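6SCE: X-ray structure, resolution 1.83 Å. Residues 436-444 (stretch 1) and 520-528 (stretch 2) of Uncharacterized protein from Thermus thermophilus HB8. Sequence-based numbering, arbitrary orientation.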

# COMPACT_ATOMS: atom_id res chain seq x y z
N PHE A 436 15.58 -6.06 -9.12
CA PHE A 436 15.28 -5.61 -10.45
C PHE A 436 16.43 -6.07 -11.36
O PHE A 436 17.51 -5.55 -11.25
CB PHE A 436 15.18 -4.08 -10.47
CG PHE A 436 14.95 -3.50 -11.83
CD1 PHE A 436 14.13 -4.12 -12.75
CD2 PHE A 436 15.53 -2.30 -12.18
CE1 PHE A 436 13.92 -3.58 -14.00
CE2 PHE A 436 15.31 -1.74 -13.43
CZ PHE A 436 14.50 -2.38 -14.33
N GLU A 437 16.17 -7.05 -12.22
CA GLU A 437 17.20 -7.54 -13.17
C GLU A 437 17.03 -6.84 -14.51
O GLU A 437 16.10 -7.11 -15.26
CB GLU A 437 17.14 -9.06 -13.31
CG GLU A 437 17.69 -9.77 -12.08
CD GLU A 437 17.67 -11.29 -12.18
OE1 GLU A 437 17.34 -11.83 -13.26
OE2 GLU A 437 17.99 -11.94 -11.16
N GLU A 438 17.90 -5.87 -14.74
CA GLU A 438 17.84 -5.03 -15.92
C GLU A 438 18.28 -5.83 -17.16
O GLU A 438 19.25 -6.58 -17.11
CB GLU A 438 18.76 -3.82 -15.77
CG GLU A 438 18.21 -2.74 -14.86
CD GLU A 438 19.25 -1.69 -14.54
OE1 GLU A 438 19.13 -0.56 -15.02
OE2 GLU A 438 20.22 -2.02 -13.83
N GLU A 439 17.54 -5.64 -18.25
CA GLU A 439 17.88 -6.22 -19.55
C GLU A 439 18.93 -5.40 -20.30
O GLU A 439 19.63 -5.93 -21.16
CB GLU A 439 16.64 -6.37 -20.42
CG GLU A 439 16.05 -7.76 -20.44
CD GLU A 439 14.97 -7.89 -21.49
OE1 GLU A 439 14.01 -7.10 -21.44
OE2 GLU A 439 15.09 -8.78 -22.37
N TYR A 440 19.01 -4.11 -19.99
CA TYR A 440 19.90 -3.19 -20.68
C TYR A 440 20.64 -2.27 -19.69
O TYR A 440 20.59 -1.05 -19.83
CB TYR A 440 19.09 -2.35 -21.69
CG TYR A 440 18.19 -3.16 -22.60
CD1 TYR A 440 18.72 -3.98 -23.58
CD2 TYR A 440 16.79 -3.11 -22.47
CE1 TYR A 440 17.91 -4.74 -24.41
CE2 TYR A 440 15.97 -3.87 -23.30
CZ TYR A 440 16.55 -4.68 -24.27
OH TYR A 440 15.76 -5.44 -25.11
N PRO A 441 21.36 -2.86 -18.71
CA PRO A 441 21.95 -2.08 -17.61
C PRO A 441 22.89 -0.95 -18.05
O PRO A 441 22.95 0.09 -17.39
CB PRO A 441 22.71 -3.13 -16.80
CG PRO A 441 22.89 -4.30 -17.70
CD PRO A 441 21.70 -4.29 -18.62
N ASP A 442 23.61 -1.15 -19.16
CA ASP A 442 24.62 -0.18 -19.62
C ASP A 442 24.12 0.83 -20.64
O ASP A 442 24.84 1.76 -20.99
CB ASP A 442 25.84 -0.93 -20.15
CG ASP A 442 26.49 -1.78 -19.09
OD1 ASP A 442 26.65 -1.28 -17.96
OD2 ASP A 442 26.82 -2.95 -19.35
N ALA A 443 22.88 0.68 -21.09
CA ALA A 443 22.24 1.69 -21.93
C ALA A 443 22.19 3.03 -21.21
O ALA A 443 21.85 3.10 -20.03
CB ALA A 443 20.83 1.25 -22.32
N ARG A 444 22.55 4.08 -21.93
CA ARG A 444 22.54 5.44 -21.41
C ARG A 444 22.06 6.31 -22.55
O ARG A 444 21.94 5.81 -23.67
CB ARG A 444 23.94 5.85 -20.95
CG ARG A 444 24.45 5.09 -19.73
CD ARG A 444 23.59 5.37 -18.50
NE ARG A 444 24.12 4.75 -17.28
CZ ARG A 444 24.06 3.45 -16.99
NH1 ARG A 444 24.56 3.02 -15.83
NH2 ARG A 444 23.51 2.58 -17.82
N ALA A 520 15.84 7.29 -14.03
CA ALA A 520 15.15 6.43 -15.01
C ALA A 520 16.00 5.23 -15.40
O ALA A 520 17.23 5.30 -15.40
CB ALA A 520 14.75 7.23 -16.24
N ARG A 521 15.32 4.12 -15.69
CA ARG A 521 15.95 2.88 -16.07
C ARG A 521 15.16 2.25 -17.21
O ARG A 521 13.95 2.46 -17.35
CB ARG A 521 15.96 1.87 -14.92
CG ARG A 521 16.60 2.35 -13.63
CD ARG A 521 18.12 2.27 -13.68
NE ARG A 521 18.68 2.62 -12.39
CZ ARG A 521 19.03 3.85 -12.01
NH1 ARG A 521 18.90 4.89 -12.84
NH2 ARG A 521 19.53 4.04 -10.80
N MSE A 522 15.86 1.41 -17.97
CA MSE A 522 15.20 0.63 -19.01
C MSE A 522 14.56 -0.57 -18.34
O MSE A 522 14.47 -0.62 -17.10
CB MSE A 522 16.24 0.32 -20.10
CG MSE A 522 16.49 1.61 -20.86
SE MSE A 522 17.32 1.13 -22.61
CE MSE A 522 15.64 0.54 -23.40
N GLY A 523 14.09 -1.52 -19.14
CA GLY A 523 13.29 -2.62 -18.69
C GLY A 523 14.02 -3.80 -18.10
O GLY A 523 15.25 -3.84 -18.04
N GLY A 524 13.23 -4.76 -17.65
CA GLY A 524 13.79 -5.96 -17.10
C GLY A 524 12.78 -6.74 -16.28
O GLY A 524 11.57 -6.63 -16.48
N HIS A 525 13.31 -7.53 -15.35
CA HIS A 525 12.51 -8.48 -14.62
C HIS A 525 12.50 -8.09 -13.15
O HIS A 525 13.55 -7.81 -12.58
CB HIS A 525 13.10 -9.88 -14.82
CG HIS A 525 12.85 -10.42 -16.19
ND1 HIS A 525 13.65 -10.11 -17.27
CD2 HIS A 525 11.85 -11.19 -16.68
CE1 HIS A 525 13.18 -10.70 -18.35
NE2 HIS A 525 12.08 -11.36 -18.02
N LEU A 526 11.31 -8.06 -12.57
CA LEU A 526 11.17 -7.87 -11.13
C LEU A 526 11.15 -9.25 -10.50
O LEU A 526 10.14 -9.95 -10.54
CB LEU A 526 9.89 -7.12 -10.81
CG LEU A 526 9.71 -5.78 -11.55
CD1 LEU A 526 8.32 -5.22 -11.34
CD2 LEU A 526 10.75 -4.80 -11.09
N VAL A 527 12.27 -9.66 -9.94
CA VAL A 527 12.40 -11.00 -9.39
C VAL A 527 12.19 -10.99 -7.87
O VAL A 527 13.00 -10.40 -7.15
CB VAL A 527 13.78 -11.59 -9.69
CG1 VAL A 527 13.89 -13.00 -9.11
CG2 VAL A 527 14.01 -11.58 -11.21
N PRO A 528 11.13 -11.65 -7.38
CA PRO A 528 10.96 -11.72 -5.93
C PRO A 528 12.19 -12.30 -5.26
O PRO A 528 12.82 -13.21 -5.81
CB PRO A 528 9.74 -12.65 -5.75
CG PRO A 528 9.01 -12.58 -7.05
CD PRO A 528 10.08 -12.41 -8.09
O HOH W 1 18.61 0.89 -17.33
O HOH W 2 17.46 -2.26 -18.46

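Two antiparallel strands, residues 436-438 and 520-528, lie side by side, and beyond Glu-438 the first stretch turns into a loop that still leans on the second. Together they bury 638 Å², counting both sides. The frame is a short ladder of backbone hydrogen bonds. Glu-437 and His-525 form a hydrogen-bonded pair, with Glu-437 N donating to His-525 O and His-525 N to Glu-437 O, each at 2.8 Å; Glu-439 N continues the ladder to Gly-523 O at 2.9 Å.

The backbones come especially close at Gly-524. Its CA lies 3.2 Å from Glu-437 O, a CA-H...O contact, and 4.3 Å from Glu-438 CA. A CB placed here would point toward the first stretch, 2.1 Å from Glu-437 O and 2.9 Å from Glu-438 CA, and would also crowd Phe-436 CE1. The backbone angles, 163°/-155°, by themselves call for glycine. The missing side chain is therefore the hollow that lets the strands close up.

The Phe-436 ring runs over the bare backbone at Gly-524 and on past it. With chi1 at t, it reaches along the second strand: CE1 comes within 3.9 Å of Gly-524 N, CZ within 3.3 Å of Met-522 O, and CE2 within 4.0 Å of Arg-521 CB, all three neighbours near the ring plane, at its edge. Leu-526, on the same face of the sheet, adds an apolar contact, its CD2 3.8 Å from Phe-436 CD1. The flat ring lays its edge along the backbone of the second strand, but it offers Met-522 O no hydrogen bond, and that buried oxygen has no partner in the model.

On the other face, Glu-437 and His-525 sit side by side, their CB atoms 4.4 Å apart. The extended Glu-437 side chain passes Val-527, bringing CD to 3.8 Å from CG2; its charged end suits this partly exposed border. Glu-438 OE1 meets the aliphatic part of Arg-521 at CD (3.3 Å); NE is 4.2 Å from OE1, too far for a salt bridge.

Past the strand, the long, flexible side chain of Met-522, a selenomethionine, fills the space beside the loop. The small methyl of Ala-443 leaves room for its end, where CB comes within 3.5 Å of SE, and the Tyr-440 ring adds an apolar contact through CD2, 3.9 Å from Met-522 CE. A type I turn from Tyr-440 to Ala-443, closed by Ala-443 N to Tyr-440 O at 3.1 Å, brings both residues to Met-522.

Water completes the fit where the backbones separate: the oxygen of water 1 lies 2.8 Å from Glu-438 OE1 and 2.9 Å from Met-522 N, that of water 2 2.9 Å from Tyr-440 N and 2.7 Å from Gly-523 O.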